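Local coordinates for protein 4-hydroxy-tetrahydrodipicolinate synthase (PDB 6T3T) that probably catalyses the condensation of pyruvate with aspartate semialdehyde to 4-hydroxy-tetrahydrodipicolinate, a step in lysine biosynthesis, at residues Arg26-Gln31 against Arg61-Ile66. Sequence-based numbering, arbitrary orientation.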
ATOM      1  N   ARG A  26     -10.415  17.372 -36.547  1.00 20.07           N
ATOM      2  CA  ARG A  26      -9.638  16.327 -37.203  1.00 25.44           C
ATOM      3  C   ARG A  26      -9.583  15.076 -36.343  1.00 20.44           C
ATOM      4  O   ARG A  26      -9.681  13.960 -36.861  1.00 18.59           O
ATOM      5  CB  ARG A  26      -8.224  16.785 -37.563  1.00 25.13           C
ATOM      6  CG  ARG A  26      -7.613  15.793 -38.598  1.00 35.59           C
ATOM      7  CD  ARG A  26      -6.307  16.236 -39.298  1.00 47.99           C
ATOM      8  NE  ARG A  26      -6.434  17.440 -40.135  1.00 55.64           N
ATOM      9  CZ  ARG A  26      -7.145  17.527 -41.265  1.00 56.99           C
ATOM     10  NH1 ARG A  26      -7.837  16.484 -41.720  1.00 49.91           N
ATOM     11  NH2 ARG A  26      -7.174  18.675 -41.940  1.00 48.09           N
ATOM     12  N   LEU A  27      -9.380  15.242 -35.033  1.00 19.28           N
ATOM     13  CA  LEU A  27      -9.290  14.087 -34.142  1.00 20.29           C
ATOM     14  C   LEU A  27     -10.609  13.323 -34.105  1.00 20.47           C
ATOM     15  O   LEU A  27     -10.625  12.082 -34.137  1.00 19.00           O
ATOM     16  CB  LEU A  27      -8.843  14.541 -32.750  1.00 20.01           C
ATOM     17  CG  LEU A  27      -8.729  13.587 -31.562  1.00 26.64           C
ATOM     18  CD1 LEU A  27      -7.370  12.851 -31.461  1.00 26.00           C
ATOM     19  CD2 LEU A  27      -8.990  14.386 -30.293  1.00 31.31           C
ATOM     20  N   LEU A  28     -11.732  14.054 -34.041  1.00 22.21           N
ATOM     21  CA  LEU A  28     -13.034  13.404 -33.987  1.00 19.35           C
ATOM     22  C   LEU A  28     -13.316  12.627 -35.270  1.00 19.23           C
ATOM     23  O   LEU A  28     -13.809  11.500 -35.220  1.00 22.29           O
ATOM     24  CB  LEU A  28     -14.112  14.447 -33.699  1.00 22.35           C
ATOM     25  CG  LEU A  28     -14.093  14.902 -32.242  1.00 18.87           C
ATOM     26  CD1 LEU A  28     -15.052  16.071 -31.987  1.00 19.16           C
ATOM     27  CD2 LEU A  28     -14.443  13.714 -31.375  1.00 19.64           C
ATOM     28  N   GLU A  29     -12.993  13.206 -36.428  1.00 23.82           N
ATOM     29  CA  GLU A  29     -13.189  12.492 -37.689  1.00 20.01           C
ATOM     30  C   GLU A  29     -12.332  11.236 -37.757  1.00 23.54           C
ATOM     31  O   GLU A  29     -12.781  10.201 -38.256  1.00 20.46           O
ATOM     32  CB  GLU A  29     -12.891  13.405 -38.872  1.00 16.48           C
ATOM     33  CG  GLU A  29     -13.863  14.589 -38.998  1.00 22.53           C
ATOM     34  CD  GLU A  29     -15.323  14.176 -39.276  1.00 24.64           C
ATOM     35  OE1 GLU A  29     -15.587  13.021 -39.700  1.00 24.55           O
ATOM     36  OE2 GLU A  29     -16.218  15.033 -39.097  1.00 26.53           O
ATOM     37  N   HIS A  30     -11.080  11.313 -37.300  1.00 21.28           N
ATOM     38  CA  HIS A  30     -10.229  10.123 -37.314  1.00 22.75           C
ATOM     39  C   HIS A  30     -10.832   9.019 -36.446  1.00 19.70           C
ATOM     40  O   HIS A  30     -10.748   7.835 -36.796  1.00 17.86           O
ATOM     41  CB  HIS A  30      -8.800  10.490 -36.866  1.00 18.22           C
ATOM     42  CG  HIS A  30      -7.770   9.435 -37.176  1.00 31.17           C
ATOM     43  ND1 HIS A  30      -7.550   8.951 -38.453  1.00 31.86           N
ATOM     44  CD2 HIS A  30      -6.893   8.777 -36.372  1.00 29.55           C
ATOM     45  CE1 HIS A  30      -6.596   8.036 -38.419  1.00 29.83           C
ATOM     46  NE2 HIS A  30      -6.189   7.903 -37.169  1.00 27.53           N
ATOM     47  N   GLN A  31     -11.474   9.391 -35.322  1.00 17.84           N
ATOM     48  CA  GLN A  31     -12.145   8.392 -34.490  1.00 16.65           C
ATOM     49  C   GLN A  31     -13.307   7.741 -35.248  1.00 17.78           C
ATOM     50  O   GLN A  31     -13.400   6.510 -35.320  1.00 13.74           O
ATOM     51  CB  GLN A  31     -12.644   9.014 -33.177  1.00 15.42           C
ATOM     52  CG  GLN A  31     -11.537   9.590 -32.227  1.00 17.95           C
ATOM     53  CD  GLN A  31     -10.516   8.531 -31.831  1.00 18.60           C
ATOM     54  OE1 GLN A  31     -10.863   7.515 -31.224  1.00 20.03           O
ATOM     55  NE2 GLN A  31      -9.272   8.723 -32.250  1.00 19.52           N
ATOM     56  N   ARG A  61     -20.175  20.789 -26.338  1.00 21.73           N
ATOM     57  CA  ARG A  61     -21.024  21.239 -27.433  1.00 25.32           C
ATOM     58  C   ARG A  61     -20.349  21.021 -28.778  1.00 25.08           C
ATOM     59  O   ARG A  61     -20.989  20.565 -29.733  1.00 22.35           O
ATOM     60  CB  ARG A  61     -21.401  22.710 -27.253  1.00 28.17           C
ATOM     61  CG  ARG A  61     -22.566  23.149 -28.131  1.00 30.05           C
ATOM     62  CD  ARG A  61     -23.213  24.376 -27.535  1.00 35.81           C
ATOM     63  NE  ARG A  61     -22.198  25.170 -26.866  1.00 44.52           N
ATOM     64  CZ  ARG A  61     -22.387  25.827 -25.723  1.00 46.74           C
ATOM     65  NH1 ARG A  61     -23.561  25.757 -25.093  1.00 44.24           N
ATOM     66  NH2 ARG A  61     -21.379  26.521 -25.202  1.00 40.97           N
ATOM     67  N   LEU A  62     -19.065  21.387 -28.882  1.00 22.55           N
ATOM     68  CA  LEU A  62     -18.340  21.203 -30.135  1.00 22.02           C
ATOM     69  C   LEU A  62     -18.295  19.743 -30.535  1.00 23.19           C
ATOM     70  O   LEU A  62     -18.475  19.409 -31.711  1.00 22.59           O
ATOM     71  CB  LEU A  62     -16.916  21.716 -29.998  1.00 21.94           C
ATOM     72  CG  LEU A  62     -16.762  23.215 -30.083  1.00 29.02           C
ATOM     73  CD1 LEU A  62     -15.406  23.587 -29.485  1.00 30.53           C
ATOM     74  CD2 LEU A  62     -16.896  23.659 -31.534  1.00 28.63           C
ATOM     75  N   THR A  63     -18.027  18.862 -29.565  1.00 18.93           N
ATOM     76  CA  THR A  63     -18.014  17.432 -29.826  1.00 22.85           C
ATOM     77  C   THR A  63     -19.367  16.973 -30.361  1.00 22.73           C
ATOM     78  O   THR A  63     -19.430  16.256 -31.359  1.00 18.68           O
ATOM     79  CB  THR A  63     -17.627  16.663 -28.557  1.00 23.85           C
ATOM     80  OG1 THR A  63     -16.341  17.106 -28.092  1.00 21.34           O
ATOM     81  CG2 THR A  63     -17.582  15.158 -28.829  1.00 17.93           C
ATOM     82  N   ALA A  64     -20.464  17.406 -29.727  1.00 19.98           N
ATOM     83  CA  ALA A  64     -21.787  17.024 -30.215  1.00 22.64           C
ATOM     84  C   ALA A  64     -22.023  17.573 -31.602  1.00 20.84           C
ATOM     85  O   ALA A  64     -22.519  16.860 -32.478  1.00 20.76           O
ATOM     86  CB  ALA A  64     -22.897  17.490 -29.270  1.00 16.75           C
ATOM     87  N   GLU A  65     -21.667  18.843 -31.830  1.00 21.48           N
ATOM     88  CA  GLU A  65     -21.893  19.431 -33.143  1.00 21.66           C
ATOM     89  C   GLU A  65     -21.098  18.716 -34.222  1.00 23.85           C
ATOM     90  O   GLU A  65     -21.653  18.385 -35.275  1.00 22.49           O
ATOM     91  CB  GLU A  65     -21.528  20.905 -33.138  1.00 22.30           C
ATOM     92  CG  GLU A  65     -22.602  21.733 -32.520  1.00 32.45           C
ATOM     93  CD  GLU A  65     -22.079  23.063 -32.097  1.00 34.39           C
ATOM     94  OE1 GLU A  65     -22.809  23.766 -31.375  1.00 37.49           O
ATOM     95  OE2 GLU A  65     -20.948  23.405 -32.501  1.00 30.61           O
ATOM     96  N   ILE A  66     -19.813  18.426 -33.955  1.00 20.39           N
ATOM     97  CA  ILE A  66     -18.963  17.772 -34.958  1.00 23.12           C
ATOM     98  C   ILE A  66     -19.439  16.352 -35.224  1.00 17.30           C
ATOM     99  O   ILE A  66     -19.624  15.959 -36.377  1.00 17.46           O
ATOM    100  CB  ILE A  66     -17.485  17.784 -34.519  1.00 20.14           C
ATOM    101  CG1 ILE A  66     -16.897  19.195 -34.626  1.00 21.34           C
ATOM    102  CG2 ILE A  66     -16.667  16.802 -35.348  1.00 15.91           C
ATOM    103  CD1 ILE A  66     -15.893  19.505 -33.496  1.00 21.15           C
TER
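The carboxylate of Glu29 is the flat group that reaches across, and it barely touches: the CG2 methyl of Ile66 comes in obliquely over one face, on the OE2 side, with OE2 to CG2 at 4.2 Å. This is contact without bonding. The polar business of OE2 lies elsewhere, in a salt bridge to NH2 of Arg70, just past the end of helix 53-67; the same NH2 also bonds to the backbone O of Ile66, so one guanidinium nitrogen links the two helices at this border. A bend in the Glu29 chain (chi2 -64°) swings the acid toward Ile66, although its CB sets off to one side.

The setting is the outer layer of a TIM barrel. Helices 21-32 and 53-67 follow the first and second barrel strands, 5-9 and 38-40, and are neighbours in the ring of helices around the sheet. Here their axes come within 10.6 Å and cross at -49°. No hydrogen bond joins the two segments, and the apolar bridge between them is narrow, carried chiefly by Leu28.

Leu28 projects straight at the second helix and meets Ile66 at about a right angle. Its CB and CD1 both touch Ile66 CG2, each at 3.8 Å, so that methyl sits against the side of the leucine chain. With CG2 anti to its own backbone N, Ile66 points this branch at helix 21-32. Deeper, Leu28 and Thr63 both pack on Ile39 of strand 38-40, which floors the seam. Thr63 gives its methyl to the interface, while OG1 hydrogen-bonds back to Leu59 O within its own helix. Leu28 CD1 thus settles between successive turns, 3.8 Å from Ile66 CD1 and 3.9 Å from Thr63 CA.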